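Local coordinates for glucosamine--fructose-6-phosphate aminotransferase [isomerizing] (PDB 3TBF), which probably converts fructose 6-phosphate to glucosamine 6-phosphate with glutamine-derived nitrogen, the fragment here being its C-terminal, isomerising part, at residues F232-I241 with D333-L344. Sequence-based numbering, arbitrary orientation.
Sequences FLGRGLYYPI and DFSAPVVFTIPL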
loop_
_atom_site.group_PDB
_atom_site.type_symbol
_atom_site.label_atom_id
_atom_site.label_comp_id
_atom_site.label_asym_id
_atom_site.label_seq_id
_atom_site.Cartn_x
_atom_site.Cartn_y
_atom_site.Cartn_z
ATOM N N PHE A 232 -9.944 10.227 -0.883
ATOM C CA PHE A 232 -9.194 10.651 -2.047
ATOM C C PHE A 232 -9.151 9.472 -3.023
ATOM O O PHE A 232 -9.016 8.315 -2.601
ATOM C CB PHE A 232 -7.783 11.064 -1.686
ATOM C CG PHE A 232 -7.683 12.425 -1.089
ATOM C CD1 PHE A 232 -8.157 12.684 0.177
ATOM C CD2 PHE A 232 -7.062 13.446 -1.766
ATOM C CE1 PHE A 232 -8.043 13.950 0.756
ATOM C CE2 PHE A 232 -6.976 14.736 -1.202
ATOM C CZ PHE A 232 -7.483 14.991 0.043
ATOM N N LEU A 233 -9.264 9.781 -4.311
ATOM C CA LEU A 233 -9.309 8.784 -5.361
ATOM C C LEU A 233 -8.372 9.091 -6.525
ATOM O O LEU A 233 -8.275 10.229 -6.967
ATOM C CB LEU A 233 -10.737 8.683 -5.943
ATOM C CG LEU A 233 -11.842 8.165 -5.031
ATOM C CD1 LEU A 233 -13.139 8.084 -5.840
ATOM C CD2 LEU A 233 -11.506 6.824 -4.380
ATOM N N GLY A 234 -7.719 8.061 -7.039
ATOM C CA GLY A 234 -6.902 8.193 -8.241
ATOM C C GLY A 234 -6.566 6.805 -8.749
ATOM O O GLY A 234 -6.656 5.841 -8.007
ATOM N N ARG A 235 -6.156 6.722 -10.002
ATOM C CA ARG A 235 -5.821 5.486 -10.651
ATOM C C ARG A 235 -4.471 5.633 -11.285
ATOM O O ARG A 235 -4.153 6.685 -11.833
ATOM C CB ARG A 235 -6.803 5.241 -11.784
ATOM C CG ARG A 235 -7.915 4.252 -11.462
ATOM C CD ARG A 235 -8.620 3.854 -12.742
ATOM N NE ARG A 235 -9.697 2.911 -12.522
ATOM C CZ ARG A 235 -9.587 1.589 -12.603
ATOM N NH1 ARG A 235 -8.427 0.994 -12.903
ATOM N NH2 ARG A 235 -10.658 0.859 -12.368
ATOM N N GLY A 236 -3.709 4.559 -11.346
ATOM C CA GLY A 236 -2.426 4.620 -12.064
ATOM C C GLY A 236 -1.432 5.506 -11.329
ATOM O O GLY A 236 -1.361 5.506 -10.083
ATOM N N LEU A 237 -0.669 6.275 -12.099
ATOM C CA LEU A 237 0.191 7.304 -11.564
ATOM C C LEU A 237 -0.484 8.179 -10.498
ATOM O O LEU A 237 0.197 8.690 -9.645
ATOM C CB LEU A 237 0.565 8.256 -12.687
ATOM C CG LEU A 237 1.822 7.965 -13.480
ATOM C CD1 LEU A 237 1.844 8.716 -14.898
ATOM C CD2 LEU A 237 2.956 8.376 -12.560
ATOM N N TYR A 238 -1.801 8.386 -10.572
ATOM C CA TYR A 238 -2.476 9.408 -9.752
ATOM C C TYR A 238 -2.978 8.826 -8.443
ATOM O O TYR A 238 -3.475 9.560 -7.565
ATOM C CB TYR A 238 -3.606 10.083 -10.563
ATOM C CG TYR A 238 -3.034 10.558 -11.867
ATOM C CD1 TYR A 238 -2.386 11.765 -11.936
ATOM C CD2 TYR A 238 -3.038 9.758 -13.002
ATOM C CE1 TYR A 238 -1.744 12.180 -13.110
ATOM C CE2 TYR A 238 -2.423 10.166 -14.193
ATOM C CZ TYR A 238 -1.765 11.373 -14.224
ATOM O OH TYR A 238 -1.131 11.801 -15.360
ATOM N N TYR A 239 -2.848 7.500 -8.303
ATOM C CA TYR A 239 -3.168 6.863 -7.057
ATOM C C TYR A 239 -2.214 7.372 -5.993
ATOM O O TYR A 239 -2.670 7.959 -5.010
ATOM C CB TYR A 239 -3.284 5.307 -7.161
ATOM C CG TYR A 239 -3.317 4.572 -5.827
ATOM C CD1 TYR A 239 -4.119 5.016 -4.786
ATOM C CD2 TYR A 239 -2.530 3.441 -5.608
ATOM C CE1 TYR A 239 -4.132 4.363 -3.522
ATOM C CE2 TYR A 239 -2.532 2.776 -4.351
ATOM C CZ TYR A 239 -3.336 3.251 -3.317
ATOM O OH TYR A 239 -3.353 2.601 -2.097
ATOM N N PRO A 240 -0.892 7.238 -6.204
ATOM C CA PRO A 240 0.029 7.799 -5.218
ATOM C C PRO A 240 -0.132 9.296 -5.038
ATOM O O PRO A 240 0.191 9.843 -3.973
ATOM C CB PRO A 240 1.409 7.477 -5.779
ATOM C CG PRO A 240 1.255 6.435 -6.821
ATOM C CD PRO A 240 -0.219 6.426 -7.240
ATOM N N ILE A 241 -0.554 10.008 -6.081
ATOM C CA ILE A 241 -0.786 11.435 -5.925
ATOM C C ILE A 241 -1.978 11.649 -4.973
ATOM O O ILE A 241 -1.941 12.549 -4.123
ATOM C CB ILE A 241 -1.018 12.099 -7.293
ATOM C CG1 ILE A 241 0.278 12.035 -8.138
ATOM C CG2 ILE A 241 -1.583 13.573 -7.193
ATOM C CD1 ILE A 241 1.482 12.506 -7.470
ATOM N N ASP A 333 2.236 12.350 -18.901
ATOM C CA ASP A 333 2.601 11.432 -17.813
ATOM C C ASP A 333 3.590 12.005 -16.857
ATOM O O ASP A 333 3.620 11.645 -15.683
ATOM C CB ASP A 333 3.211 10.141 -18.356
ATOM C CG ASP A 333 2.164 9.146 -18.872
ATOM O OD1 ASP A 333 0.918 9.424 -18.767
ATOM O OD2 ASP A 333 2.645 8.060 -19.344
ATOM N N PHE A 334 4.460 12.854 -17.358
ATOM C CA PHE A 334 5.524 13.323 -16.504
ATOM C C PHE A 334 5.063 14.567 -15.746
ATOM O O PHE A 334 5.314 14.694 -14.525
ATOM C CB PHE A 334 6.805 13.549 -17.271
ATOM C CG PHE A 334 7.525 12.295 -17.623
ATOM C CD1 PHE A 334 8.151 11.561 -16.661
ATOM C CD2 PHE A 334 7.619 11.870 -18.914
ATOM C CE1 PHE A 334 8.863 10.382 -16.981
ATOM C CE2 PHE A 334 8.342 10.742 -19.234
ATOM C CZ PHE A 334 8.965 9.996 -18.247
ATOM N N SER A 335 4.340 15.447 -16.428
ATOM C CA SER A 335 3.942 16.680 -15.805
ATOM C C SER A 335 2.736 16.552 -14.918
ATOM O O SER A 335 2.683 17.164 -13.867
ATOM C CB SER A 335 3.725 17.795 -16.873
ATOM O OG SER A 335 2.691 17.503 -17.800
ATOM N N ALA A 336 1.771 15.742 -15.309
ATOM C CA ALA A 336 0.465 15.782 -14.657
ATOM C C ALA A 336 0.524 15.364 -13.218
ATOM O O ALA A 336 -0.126 15.969 -12.383
ATOM C CB ALA A 336 -0.611 14.993 -15.449
ATOM N N PRO A 337 1.332 14.360 -12.882
ATOM C CA PRO A 337 1.396 14.025 -11.451
ATOM C C PRO A 337 1.850 15.169 -10.536
ATOM O O PRO A 337 1.335 15.340 -9.423
ATOM C CB PRO A 337 2.423 12.885 -11.412
ATOM C CG PRO A 337 2.209 12.212 -12.806
ATOM C CD PRO A 337 2.087 13.408 -13.717
ATOM N N VAL A 338 2.829 15.935 -10.998
ATOM C CA VAL A 338 3.275 17.119 -10.293
ATOM C C VAL A 338 2.177 18.203 -10.295
ATOM O O VAL A 338 1.863 18.747 -9.260
ATOM C CB VAL A 338 4.546 17.714 -10.939
ATOM C CG1 VAL A 338 4.972 18.972 -10.174
ATOM C CG2 VAL A 338 5.663 16.686 -11.014
ATOM N N VAL A 339 1.602 18.505 -11.456
ATOM C CA VAL A 339 0.611 19.582 -11.539
ATOM C C VAL A 339 -0.613 19.312 -10.652
ATOM O O VAL A 339 -1.072 20.175 -9.905
ATOM C CB VAL A 339 0.219 19.873 -12.959
ATOM C CG1 VAL A 339 -0.885 21.002 -13.044
ATOM C CG2 VAL A 339 1.465 20.313 -13.772
ATOM N N PHE A 340 -1.072 18.074 -10.628
ATOM C CA PHE A 340 -2.286 17.791 -9.901
ATOM C C PHE A 340 -2.013 17.799 -8.415
ATOM O O PHE A 340 -2.983 17.862 -7.660
ATOM C CB PHE A 340 -2.850 16.468 -10.317
ATOM C CG PHE A 340 -3.715 16.546 -11.499
ATOM C CD1 PHE A 340 -4.870 17.320 -11.460
ATOM C CD2 PHE A 340 -3.435 15.813 -12.628
ATOM C CE1 PHE A 340 -5.708 17.382 -12.542
ATOM C CE2 PHE A 340 -4.257 15.878 -13.702
ATOM C CZ PHE A 340 -5.400 16.673 -13.676
ATOM N N THR A 341 -0.739 17.687 -7.995
ATOM C CA THR A 341 -0.388 17.777 -6.580
ATOM C C THR A 341 -0.697 19.136 -5.978
ATOM O O THR A 341 -1.135 19.226 -4.833
ATOM C CB THR A 341 1.108 17.442 -6.304
ATOM O OG1 THR A 341 1.348 16.090 -6.658
ATOM C CG2 THR A 341 1.448 17.497 -4.854
ATOM N N ILE A 342 -0.527 20.198 -6.770
ATOM C CA ILE A 342 -0.629 21.535 -6.264
ATOM C C ILE A 342 -2.007 21.863 -5.634
ATOM O O ILE A 342 -2.067 22.398 -4.545
ATOM C CB ILE A 342 -0.290 22.539 -7.352
ATOM C CG1 ILE A 342 1.104 22.291 -8.004
ATOM C CG2 ILE A 342 -0.367 23.933 -6.823
ATOM C CD1 ILE A 342 2.324 22.049 -7.109
ATOM N N PRO A 343 -3.106 21.573 -6.332
ATOM C CA PRO A 343 -4.405 21.827 -5.804
ATOM C C PRO A 343 -4.626 21.095 -4.505
ATOM O O PRO A 343 -5.347 21.585 -3.636
ATOM C CB PRO A 343 -5.366 21.219 -6.875
ATOM C CG PRO A 343 -4.590 20.986 -8.097
ATOM C CD PRO A 343 -3.152 21.234 -7.782
ATOM N N LEU A 344 -4.056 19.897 -4.390
ATOM C CA LEU A 344 -4.264 19.109 -3.232
ATOM C C LEU A 344 -3.483 19.746 -2.091
ATOM O O LEU A 344 -3.913 19.730 -0.937
ATOM C CB LEU A 344 -3.842 17.683 -3.522
ATOM C CG LEU A 344 -4.532 16.969 -4.704
ATOM C CD1 LEU A 344 -4.147 15.465 -4.769
ATOM C CD2 LEU A 344 -6.052 17.113 -4.609
HETATM O O HOH W 1 -1.165 10.224 -17.371
#
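Tyr-238 and Ile-241, on helix 238-253, pack against Ala-336, Pro-337 and Thr-341 of helix 335-355 in the second SIS domain, an alpha-beta fold with a five-stranded parallel sheet. A type II' turn from Arg-235 to Tyr-238 leads on from strand 229-234. With CG anti to its carbonyl carbon (chi1 -52°), Tyr-238 sends its ring toward Ala-336 and Pro-337; Ala-336 CB meets the ring edge, 3.2 Å from Tyr-238 OH. Tyr-238 CE1 lies 4.0 Å from Phe-340 CD2, while Leu-237 CB sits over one face of the Tyr-238 ring, toward its rim. Leu-237 spreads its branches, CD2 to Pro-337 CG and CD1 to the carbonyl of Asp-333. One turn on, Ile-241 points CG2 at Leu-344 CD1 (4.0 Å). Pro-337 O accepts a hydrogen bond from Thr-341 OG1 (2.9 Å), in the carbonyl plane with a C=O...OG1 angle of 154°, and Ile-241 CD1 rests against the same oxygen (3.4 Å). Phe-232, on the strand, offers its ring edge to Leu-344 CD2. No direct hydrogen bond joins the segments. Asp-333 OD2 is held by Lys-78 and Tyr-79 of helix 63-80, whereas a water donates to Asp-333 OD1 and is also hydrogen-bonded to Tyr-238 OH, 2.6 Å from each oxygen.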